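Local coordinates for protein DNA-(apurinic or apyrimidinic site) endonuclease 2 (Xenopus laevis, PDB 6WCD) that weakly cuts DNA next to abasic sites in base excision repair and removes nucleotides from 3' ends as a metal-dependent exonuclease, at residues His162-Arg167 and Arg208-Gln213; Val37-Leu42 and Phe56-Val61; Leu121-Ile126 and Glu133-Val138. All coordinates share one frame; numbering follows the deposited sequence.

Contact 1: residues His162-Arg167 and Arg208-Gln213; sequences HLLQTR and RQWLNQ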
loop_
_atom_site.group_PDB
_atom_site.type_symbol
_atom_site.label_atom_id
_atom_site.label_comp_id
_atom_site.label_asym_id
_atom_site.label_seq_id
_atom_site.Cartn_x
_atom_site.Cartn_y
_atom_site.Cartn_z
ATOM N N HIS A 162 5.012 13.061 -5.340
ATOM C CA HIS A 162 5.764 14.032 -4.548
ATOM C C HIS A 162 5.177 14.136 -3.148
ATOM O O HIS A 162 5.925 14.185 -2.159
ATOM C CB HIS A 162 5.727 15.381 -5.265
ATOM C CG HIS A 162 6.543 16.447 -4.615
ATOM N ND1 HIS A 162 7.874 16.286 -4.303
ATOM C CD2 HIS A 162 6.228 17.721 -4.273
ATOM C CE1 HIS A 162 8.336 17.402 -3.759
ATOM N NE2 HIS A 162 7.356 18.286 -3.729
ATOM N N LEU A 163 3.865 14.095 -3.031
ATOM C CA LEU A 163 3.257 14.091 -1.693
ATOM C C LEU A 163 3.616 12.834 -0.897
ATOM O O LEU A 163 3.876 12.904 0.322
ATOM C CB LEU A 163 1.732 14.231 -1.821
ATOM C CG LEU A 163 0.913 14.293 -0.513
ATOM C CD1 LEU A 163 1.345 15.526 0.229
ATOM C CD2 LEU A 163 -0.583 14.335 -0.875
ATOM N N LEU A 164 3.579 11.678 -1.525
ATOM C CA LEU A 164 3.961 10.430 -0.873
ATOM C C LEU A 164 5.381 10.496 -0.357
ATOM O O LEU A 164 5.635 10.135 0.798
ATOM C CB LEU A 164 3.795 9.293 -1.874
ATOM C CG LEU A 164 4.344 7.931 -1.442
ATOM C CD1 LEU A 164 3.650 7.431 -0.180
ATOM C CD2 LEU A 164 4.124 6.955 -2.603
ATOM N N GLN A 165 6.320 10.976 -1.175
ATOM C CA GLN A 165 7.699 11.123 -0.710
ATOM C C GLN A 165 7.784 12.061 0.471
ATOM O O GLN A 165 8.483 11.774 1.476
ATOM C CB GLN A 165 8.596 11.578 -1.860
ATOM C CG GLN A 165 10.003 11.799 -1.450
ATOM C CD GLN A 165 10.926 11.953 -2.607
ATOM O OE1 GLN A 165 10.504 12.171 -3.736
ATOM N NE2 GLN A 165 12.233 11.893 -2.320
ATOM N N THR A 166 7.125 13.204 0.370
ATOM C CA THR A 166 7.166 14.186 1.450
ATOM C C THR A 166 6.697 13.560 2.752
ATOM O O THR A 166 7.320 13.724 3.807
ATOM C CB THR A 166 6.299 15.385 1.080
ATOM O OG1 THR A 166 6.850 16.052 -0.064
ATOM C CG2 THR A 166 6.288 16.415 2.217
ATOM N N ARG A 167 5.571 12.866 2.714
ATOM C CA ARG A 167 5.018 12.326 3.948
ATOM C C ARG A 167 5.893 11.205 4.504
ATOM O O ARG A 167 6.140 11.138 5.707
ATOM C CB ARG A 167 3.594 11.826 3.707
ATOM C CG ARG A 167 2.936 11.278 4.977
ATOM C CD ARG A 167 2.720 12.393 5.992
ATOM N NE ARG A 167 2.091 11.956 7.237
ATOM C CZ ARG A 167 0.797 11.706 7.364
ATOM N NH1 ARG A 167 -0.003 11.785 6.333
ATOM N NH2 ARG A 167 0.287 11.344 8.553
ATOM N N ARG A 208 9.570 7.209 -13.444
ATOM C CA ARG A 208 10.760 6.417 -13.189
ATOM C C ARG A 208 11.878 7.284 -12.665
ATOM O O ARG A 208 12.630 6.856 -11.774
ATOM C CB ARG A 208 11.156 5.693 -14.474
ATOM C CG ARG A 208 12.242 4.735 -14.317
ATOM C CD ARG A 208 12.354 3.917 -15.595
ATOM N NE ARG A 208 11.186 3.047 -15.729
ATOM C CZ ARG A 208 10.386 2.947 -16.778
ATOM N NH1 ARG A 208 10.566 3.673 -17.886
ATOM N NH2 ARG A 208 9.387 2.100 -16.720
ATOM N N GLN A 209 11.969 8.525 -13.124
ATOM C CA GLN A 209 12.919 9.450 -12.517
ATOM C C GLN A 209 12.598 9.621 -11.040
ATOM O O GLN A 209 13.506 9.715 -10.193
ATOM C CB GLN A 209 12.900 10.807 -13.229
ATOM C CG GLN A 209 13.457 10.752 -14.637
ATOM C CD GLN A 209 13.302 12.087 -15.366
ATOM O OE1 GLN A 209 12.584 12.977 -14.908
ATOM N NE2 GLN A 209 13.975 12.224 -16.500
ATOM N N TRP A 210 11.310 9.744 -10.717
ATOM C CA TRP A 210 10.921 9.884 -9.314
ATOM C C TRP A 210 11.372 8.685 -8.506
ATOM O O TRP A 210 11.992 8.828 -7.437
ATOM C CB TRP A 210 9.395 10.088 -9.204
ATOM C CG TRP A 210 8.999 10.065 -7.767
ATOM C CD1 TRP A 210 9.199 11.063 -6.876
ATOM C CD2 TRP A 210 8.470 8.978 -7.070
ATOM N NE1 TRP A 210 8.774 10.669 -5.638
ATOM C CE2 TRP A 210 8.346 9.369 -5.709
ATOM C CE3 TRP A 210 8.057 7.692 -7.421
ATOM C CZ2 TRP A 210 7.816 8.524 -4.747
ATOM C CZ3 TRP A 210 7.539 6.867 -6.465
ATOM C CH2 TRP A 210 7.433 7.284 -5.130
ATOM N N LEU A 211 11.091 7.484 -9.003
ATOM C CA LEU A 211 11.471 6.273 -8.291
ATOM C C LEU A 211 12.978 6.178 -8.131
ATOM O O LEU A 211 13.470 5.760 -7.061
ATOM C CB LEU A 211 10.984 5.048 -9.056
ATOM C CG LEU A 211 9.884 4.164 -8.527
ATOM C CD1 LEU A 211 9.922 2.852 -9.274
ATOM C CD2 LEU A 211 9.943 3.954 -7.027
ATOM N N ASN A 212 13.745 6.507 -9.194
ATOM C CA ASN A 212 15.184 6.418 -9.142
ATOM C C ASN A 212 15.752 7.234 -7.994
ATOM O O ASN A 212 16.746 6.827 -7.384
ATOM C CB ASN A 212 15.816 6.892 -10.448
ATOM C CG ASN A 212 15.629 5.930 -11.624
ATOM O OD1 ASN A 212 15.464 4.740 -11.451
ATOM N ND2 ASN A 212 15.720 6.472 -12.853
ATOM N N GLN A 213 15.210 8.433 -7.737
ATOM C CA GLN A 213 15.745 9.234 -6.642
ATOM C C GLN A 213 15.119 8.896 -5.304
ATOM O O GLN A 213 15.736 9.181 -4.262
ATOM C CB GLN A 213 15.610 10.740 -6.936
ATOM C CG GLN A 213 14.215 11.217 -7.187
ATOM C CD GLN A 213 13.460 11.520 -5.907
ATOM O OE1 GLN A 213 13.983 12.147 -4.973
ATOM N NE2 GLN A 213 12.229 11.104 -5.871
#
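Gln165 and Gln213 meet tip to tip between two helices that run nearly parallel, 12° apart, on the surface of the DNase I-like catalytic domain. The axes of the two segments come no closer than 11.6 Å, so long side chains bridge the gap. The two amides exchange a pair of hydrogen bonds. Gln213 NE2 donates to Gln165 OE1 at 2.9 Å. Gln165 NE2 returns a bond to Gln213 OE1 at 3.2 Å, in the carbonyl plane and on a lone pair. The amide planes are twisted 39° against each other. Gln165 spans the gap with an extended chain, CG anti to the backbone N (chi1 178°). Gln213 instead bends at chi2. Its NE2 also donates to Trp210 O of its own helix, at 2.8 Å, which helps fix the rotation of the amide. Glu169 takes a further bond from Gln165 NE2. Trp210 lies beside the pair, with Gln165 CB at its ring edge. The ring also stacks with Tyr161 and Phe214. On the inner side, Leu164 CD2 reaches Trp210 CH2 at 4.2 Å, and Leu164 also packs on Ile139 and Val141 of strand 133-142. Gln165 OE1 accepts a second, weak bond from Trp210 NE1, 3.0 Å away.

Contact 2: residues Val37-Leu42 and Phe56-Val61; sequences VTRDLL and FSFSRV
This is a largely buried contact in which a loop packs against the end of an edge strand, by side-chain packing and through bridging waters. Residues 37-42 lie in the loop between strand 29-33 and helix 44-47. Residues 56-61 finish strand 53-57, an outermost strand of the six-stranded sheet, and run on beyond it. Phe58 is the centre of the contact. Arg39 CG sits over one face of its ring, 3.6 Å from the centroid, in a CH-pi contact. Phe56 CB lies over the opposite face, toward the rim, and Val37 O lies at the edge in the ring plane. Phe58 CG is anti to its own carbonyl carbon (chi1 -56°), and the ring lies alongside Val37, whose CG1 is 3.8 Å from Phe58 CE1. The guanidinium of Arg39 continues past the ring to a salt bridge with Glu327. Val37 CB also meets Phe56 CE2, at 4.1 Å. Three waters join the backbones. Val37 O accepts from two of them; one accepts from Ser59 N and the other donates to Ser57 O. The third links Arg39 N to Ser59 O. Within the loop, Thr38 OG1 donates to Asp40 OD1 at 2.6 Å, on the syn lone pair. Ser59 OG accepts from Val61 N, 3.1 Å away, which makes an ST turn. The arrangement belongs to the loops at the strand ends of the DNase I-like fold, here just after the magnesium ligand Glu34.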
loop_
_atom_site.group_PDB
_atom_site.type_symbol
_atom_site.label_atom_id
_atom_site.label_comp_id
_atom_site.label_asym_id
_atom_site.label_seq_id
_atom_site.Cartn_x
_atom_site.Cartn_y
_atom_site.Cartn_z
ATOM N N VAL A 37 -14.480 -0.423 -2.757
ATOM C CA VAL A 37 -15.460 -0.186 -1.709
ATOM C C VAL A 37 -15.551 1.304 -1.416
ATOM O O VAL A 37 -14.555 1.924 -1.025
ATOM C CB VAL A 37 -15.106 -0.954 -0.421
ATOM C CG1 VAL A 37 -16.154 -0.682 0.666
ATOM C CG2 VAL A 37 -15.007 -2.466 -0.689
ATOM N N THR A 38 -16.736 1.870 -1.558
ATOM C CA THR A 38 -17.031 3.208 -1.111
ATOM C C THR A 38 -18.104 3.147 -0.044
ATOM O O THR A 38 -18.847 2.151 0.074
ATOM C CB THR A 38 -17.438 4.102 -2.309
ATOM O OG1 THR A 38 -18.391 3.439 -3.138
ATOM C CG2 THR A 38 -16.240 4.410 -3.151
ATOM N N ARG A 39 -18.247 4.240 0.733
ATOM C CA ARG A 39 -19.085 4.133 1.925
ATOM C C ARG A 39 -20.556 4.006 1.576
ATOM O O ARG A 39 -21.335 3.435 2.369
ATOM C CB ARG A 39 -18.901 5.333 2.843
ATOM C CG ARG A 39 -17.809 5.049 3.869
ATOM C CD ARG A 39 -17.760 6.116 4.926
ATOM N NE ARG A 39 -18.759 5.995 5.983
ATOM C CZ ARG A 39 -18.883 6.915 6.934
ATOM N NH1 ARG A 39 -18.085 7.975 6.892
ATOM N NH2 ARG A 39 -19.753 6.789 7.906
ATOM N N ASP A 40 -20.997 4.568 0.440
ATOM C CA ASP A 40 -22.383 4.483 0.021
ATOM C C ASP A 40 -22.863 3.051 -0.190
ATOM O O ASP A 40 -24.074 2.812 -0.106
ATOM C CB ASP A 40 -22.572 5.303 -1.269
ATOM C CG ASP A 40 -21.730 4.799 -2.441
ATOM O OD1 ASP A 40 -20.521 4.613 -2.290
ATOM O OD2 ASP A 40 -22.268 4.618 -3.551
ATOM N N LEU A 41 -21.930 2.107 -0.417
ATOM C CA LEU A 41 -22.324 0.734 -0.720
ATOM C C LEU A 41 -22.737 -0.064 0.522
ATOM O O LEU A 41 -23.380 -1.105 0.353
ATOM C CB LEU A 41 -21.171 -0.027 -1.358
ATOM C CG LEU A 41 -20.606 0.631 -2.631
ATOM C CD1 LEU A 41 -19.409 -0.226 -3.085
ATOM C CD2 LEU A 41 -21.635 0.716 -3.671
ATOM N N LEU A 42 -22.429 0.413 1.725
ATOM C CA LEU A 42 -22.772 -0.307 2.978
ATOM C C LEU A 42 -22.272 -1.758 2.974
ATOM O O LEU A 42 -22.947 -2.666 3.494
ATOM C CB LEU A 42 -24.261 -0.266 3.248
ATOM C CG LEU A 42 -24.980 1.089 3.203
ATOM C CD1 LEU A 42 -26.493 0.978 3.297
ATOM C CD2 LEU A 42 -24.422 1.957 4.310
ATOM N N PHE A 56 -9.822 1.494 6.338
ATOM C CA PHE A 56 -10.102 1.767 4.924
ATOM C C PHE A 56 -9.915 3.242 4.649
ATOM O O PHE A 56 -10.238 4.094 5.501
ATOM C CB PHE A 56 -11.545 1.405 4.535
ATOM C CG PHE A 56 -11.768 -0.039 4.207
ATOM C CD1 PHE A 56 -11.588 -1.030 5.107
ATOM C CD2 PHE A 56 -12.215 -0.371 2.947
ATOM C CE1 PHE A 56 -11.802 -2.376 4.774
ATOM C CE2 PHE A 56 -12.436 -1.672 2.600
ATOM C CZ PHE A 56 -12.272 -2.692 3.535
ATOM N N SER A 57 -9.520 3.547 3.437
ATOM C CA SER A 57 -9.736 4.870 2.870
ATOM C C SER A 57 -10.695 4.693 1.717
ATOM O O SER A 57 -10.453 3.912 0.814
ATOM C CB SER A 57 -8.429 5.501 2.409
ATOM O OG SER A 57 -8.700 6.845 1.920
ATOM N N PHE A 58 -11.808 5.388 1.798
ATOM C CA PHE A 58 -12.862 5.339 0.802
ATOM C C PHE A 58 -12.790 6.530 -0.139
ATOM O O PHE A 58 -12.667 7.675 0.315
ATOM C CB PHE A 58 -14.207 5.383 1.506
ATOM C CG PHE A 58 -14.422 4.326 2.516
ATOM C CD1 PHE A 58 -14.725 3.042 2.154
ATOM C CD2 PHE A 58 -14.417 4.640 3.871
ATOM C CE1 PHE A 58 -14.985 2.057 3.070
ATOM C CE2 PHE A 58 -14.640 3.664 4.842
ATOM C CZ PHE A 58 -14.967 2.372 4.446
ATOM N N SER A 59 -12.937 6.272 -1.426
ATOM C CA SER A 59 -13.006 7.367 -2.372
ATOM C C SER A 59 -14.221 8.228 -2.079
ATOM O O SER A 59 -15.309 7.727 -1.790
ATOM C CB SER A 59 -13.115 6.842 -3.762
ATOM O OG SER A 59 -13.450 7.868 -4.670
ATOM N N ARG A 60 -14.078 9.535 -2.248
ATOM C CA ARG A 60 -15.186 10.422 -2.047
ATOM C C ARG A 60 -15.664 10.987 -3.374
ATOM O O ARG A 60 -16.572 11.802 -3.376
ATOM C CB ARG A 60 -14.735 11.585 -1.164
ATOM C CG ARG A 60 -14.512 11.192 0.283
ATOM C CD ARG A 60 -13.382 11.966 0.914
ATOM N NE ARG A 60 -13.359 11.812 2.367
ATOM C CZ ARG A 60 -12.920 10.734 3.013
ATOM N NH1 ARG A 60 -12.459 9.682 2.345
ATOM N NH2 ARG A 60 -12.936 10.715 4.338
ATOM N N VAL A 61 -15.125 10.530 -4.505
ATOM C CA VAL A 61 -15.459 11.181 -5.784
ATOM C C VAL A 61 -16.272 10.353 -6.759
ATOM O O VAL A 61 -16.670 10.882 -7.815
ATOM C CB VAL A 61 -14.193 11.676 -6.517
ATOM C CG1 VAL A 61 -13.430 12.687 -5.653
ATOM C CG2 VAL A 61 -13.347 10.535 -6.946
HETATM O O HOH W 1 -12.906 3.663 -2.458
HETATM O O HOH W 2 -11.947 1.473 0.225
HETATM O O HOH W 3 -17.020 6.784 0.121
#

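Contact 3: residues Leu121-Ile126 and Glu133-Val138; sequences LTQHRI and EETLTV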
loop_
_atom_site.group_PDB
_atom_site.type_symbol
_atom_site.label_atom_id
_atom_site.label_comp_id
_atom_site.label_asym_id
_atom_site.label_seq_id
_atom_site.Cartn_x
_atom_site.Cartn_y
_atom_site.Cartn_z
ATOM N N LEU A 121 -2.657 4.847 6.333
ATOM C CA LEU A 121 -1.464 4.688 7.175
ATOM C C LEU A 121 -1.842 4.035 8.487
ATOM O O LEU A 121 -2.811 4.441 9.142
ATOM C CB LEU A 121 -0.785 6.018 7.492
ATOM C CG LEU A 121 -0.059 6.643 6.296
ATOM C CD1 LEU A 121 -0.976 7.129 5.228
ATOM C CD2 LEU A 121 0.857 7.764 6.807
ATOM N N THR A 122 -1.058 3.019 8.888
ATOM C CA THR A 122 -1.236 2.390 10.199
ATOM C C THR A 122 0.123 2.382 10.890
ATOM O O THR A 122 1.153 2.233 10.231
ATOM C CB THR A 122 -1.836 0.976 10.094
ATOM O OG1 THR A 122 -1.079 0.137 9.237
ATOM C CG2 THR A 122 -3.293 0.957 9.592
ATOM N N GLN A 123 0.121 2.609 12.198
ATOM C CA GLN A 123 1.365 2.683 12.944
ATOM C C GLN A 123 1.344 1.625 14.026
ATOM O O GLN A 123 0.392 1.539 14.796
ATOM C CB GLN A 123 1.532 4.090 13.511
ATOM C CG GLN A 123 2.843 4.382 14.117
ATOM C CD GLN A 123 2.970 5.874 14.366
ATOM O OE1 GLN A 123 2.512 6.371 15.395
ATOM N NE2 GLN A 123 3.552 6.595 13.414
ATOM N N HIS A 124 2.429 0.842 14.083
ATOM C CA HIS A 124 2.529 -0.380 14.861
ATOM C C HIS A 124 3.776 -0.295 15.726
ATOM O O HIS A 124 4.861 0.010 15.227
ATOM C CB HIS A 124 2.648 -1.588 13.916
ATOM C CG HIS A 124 1.572 -1.648 12.872
ATOM N ND1 HIS A 124 0.417 -2.373 13.028
ATOM C CD2 HIS A 124 1.457 -1.008 11.682
ATOM C CE1 HIS A 124 -0.365 -2.173 11.973
ATOM N NE2 HIS A 124 0.241 -1.364 11.142
ATOM N N ARG A 125 3.682 -0.670 16.981
ATOM C CA ARG A 125 4.917 -0.805 17.751
ATOM C C ARG A 125 5.511 -2.185 17.481
ATOM O O ARG A 125 4.783 -3.179 17.344
ATOM C CB ARG A 125 4.636 -0.634 19.226
ATOM C CG ARG A 125 4.222 0.788 19.595
ATOM C CD ARG A 125 5.384 1.820 19.432
ATOM N NE ARG A 125 6.118 2.016 20.690
ATOM C CZ ARG A 125 7.221 2.753 20.840
ATOM N NH1 ARG A 125 7.778 2.865 22.036
ATOM N NH2 ARG A 125 7.783 3.371 19.816
ATOM N N ILE A 126 6.837 -2.239 17.404
ATOM C CA ILE A 126 7.536 -3.487 17.096
ATOM C C ILE A 126 8.732 -3.565 18.035
ATOM O O ILE A 126 9.239 -2.559 18.541
ATOM C CB ILE A 126 8.001 -3.612 15.623
ATOM C CG1 ILE A 126 8.956 -2.461 15.239
ATOM C CG2 ILE A 126 6.814 -3.751 14.690
ATOM C CD1 ILE A 126 9.721 -2.696 13.945
ATOM N N GLU A 133 11.890 -1.318 21.673
ATOM C CA GLU A 133 10.629 -0.959 21.044
ATOM C C GLU A 133 10.809 0.220 20.110
ATOM O O GLU A 133 11.407 1.243 20.494
ATOM C CB GLU A 133 9.585 -0.611 22.107
ATOM C CG GLU A 133 8.159 -0.621 21.566
ATOM C CD GLU A 133 7.119 -0.507 22.667
ATOM O OE1 GLU A 133 7.430 -0.892 23.820
ATOM O OE2 GLU A 133 5.999 -0.025 22.379
ATOM N N GLU A 134 10.265 0.085 18.913
ATOM C CA GLU A 134 10.299 1.110 17.882
ATOM C C GLU A 134 8.932 1.186 17.245
ATOM O O GLU A 134 8.073 0.326 17.392
ATOM C CB GLU A 134 11.334 0.785 16.794
ATOM C CG GLU A 134 12.744 0.737 17.376
ATOM C CD GLU A 134 13.817 1.067 16.368
ATOM O OE1 GLU A 134 14.289 0.134 15.687
ATOM O OE2 GLU A 134 14.186 2.258 16.265
ATOM N N THR A 135 8.703 2.254 16.480
ATOM C CA THR A 135 7.485 2.410 15.715
ATOM C C THR A 135 7.726 1.980 14.278
ATOM O O THR A 135 8.799 2.263 13.713
ATOM C CB THR A 135 7.038 3.876 15.767
ATOM O OG1 THR A 135 6.830 4.249 17.132
ATOM C CG2 THR A 135 5.784 4.092 14.966
ATOM N N LEU A 136 6.746 1.302 13.690
ATOM C CA LEU A 136 6.726 0.979 12.261
ATOM C C LEU A 136 5.463 1.571 11.672
ATOM O O LEU A 136 4.347 1.227 12.093
ATOM C CB LEU A 136 6.720 -0.514 12.066
ATOM C CG LEU A 136 6.502 -0.997 10.665
ATOM C CD1 LEU A 136 7.668 -0.615 9.771
ATOM C CD2 LEU A 136 6.342 -2.528 10.626
ATOM N N THR A 137 5.624 2.464 10.699
ATOM C CA THR A 137 4.482 3.019 10.003
ATOM C C THR A 137 4.361 2.369 8.642
ATOM O O THR A 137 5.329 2.347 7.877
ATOM C CB THR A 137 4.612 4.533 9.868
ATOM O OG1 THR A 137 4.719 5.123 11.159
ATOM C CG2 THR A 137 3.354 5.125 9.242
ATOM N N VAL A 138 3.181 1.822 8.334
ATOM C CA VAL A 138 2.852 1.172 7.083
ATOM C C VAL A 138 1.983 2.108 6.257
ATOM O O VAL A 138 0.893 2.516 6.698
ATOM C CB VAL A 138 2.131 -0.159 7.365
ATOM C CG1 VAL A 138 1.681 -0.788 6.102
ATOM C CG2 VAL A 138 3.012 -1.088 8.158
HETATM O O HOH W 4 -1.657 0.756 6.406
#
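Thr122 pairs with Val138, His124 with Leu136 and Ile126 with Glu134 as the hydrogen-bonded pairs of an antiparallel beta hairpin, strands 119-127 and 133-142. Each pair makes two backbone bonds, such as Val138 N to Thr122 O at 2.8 Å. Gln123 with Thr137 and Arg125 with Thr135 are the non-hydrogen-bonded pairs between them. There, CA-H...O contacts such as Gln123 CA to Leu136 O (3.4 Å) add to the pairing.

Polar side chains meet on the face of Gln123, Arg125, Thr135 and Thr137. Gln123 NE2 donates to Thr137 OG1 at 2.9 Å, nearly straight (173°) and in its own amide plane. Arg125 bends at chi2 (-68°) and chi3. Its NE makes a salt bridge with Glu133 OE2 at 2.7 Å, met from above the carboxylate plane. Glu133 CG lies over one face of the guanidinium. In one of two modelled Thr135 conformers, Arg125 NH2 also donates to Thr135 OG1, a less certain bond.

The other face carries Thr122, His124, Ile126, Glu134, Leu136 and Val138. Thr122 OG1 and His124 NE2 share a hydrogen bond of 2.8 Å, and His124 ND1 bonds to Thr76 O. A water links Thr122 OG1 to Val138 O. Ile126 CD1 packs on Leu136 CB, and His124 CD2 lies against Val138 CG2. Leu136 and Val138 continue onto strand 177-181.

The salt bridge to Glu133 draws the Arg125 head group across the neighbouring strand. Both ring nitrogens of the buried His124 have partners, which probably holds the ring's rotation.

Overall arrangement
All three contacts lie in one DNase I-like catalytic domain, in series along the chain. Contact 3 is partly buried and pairs two neighbouring strands of one sheet of the sandwich. Contact 1 is a surface contact of the layer outside it: helix 152-173 follows strand 133-142, and Arg167 packs on Leu121, joining contacts 1 and 3 directly. Contact 2 is buried but lies at the edge of the other sheet, mostly in loops. Its nearest atoms are about 7 Å from contact 3 and about 11 Å from contact 1. The chemistry differs accordingly. Hydrogen bonds between side-chain amides span the wide helix gap in contact 1, ring packing and waters fill contact 2, and regular backbone bonding dominates contact 3.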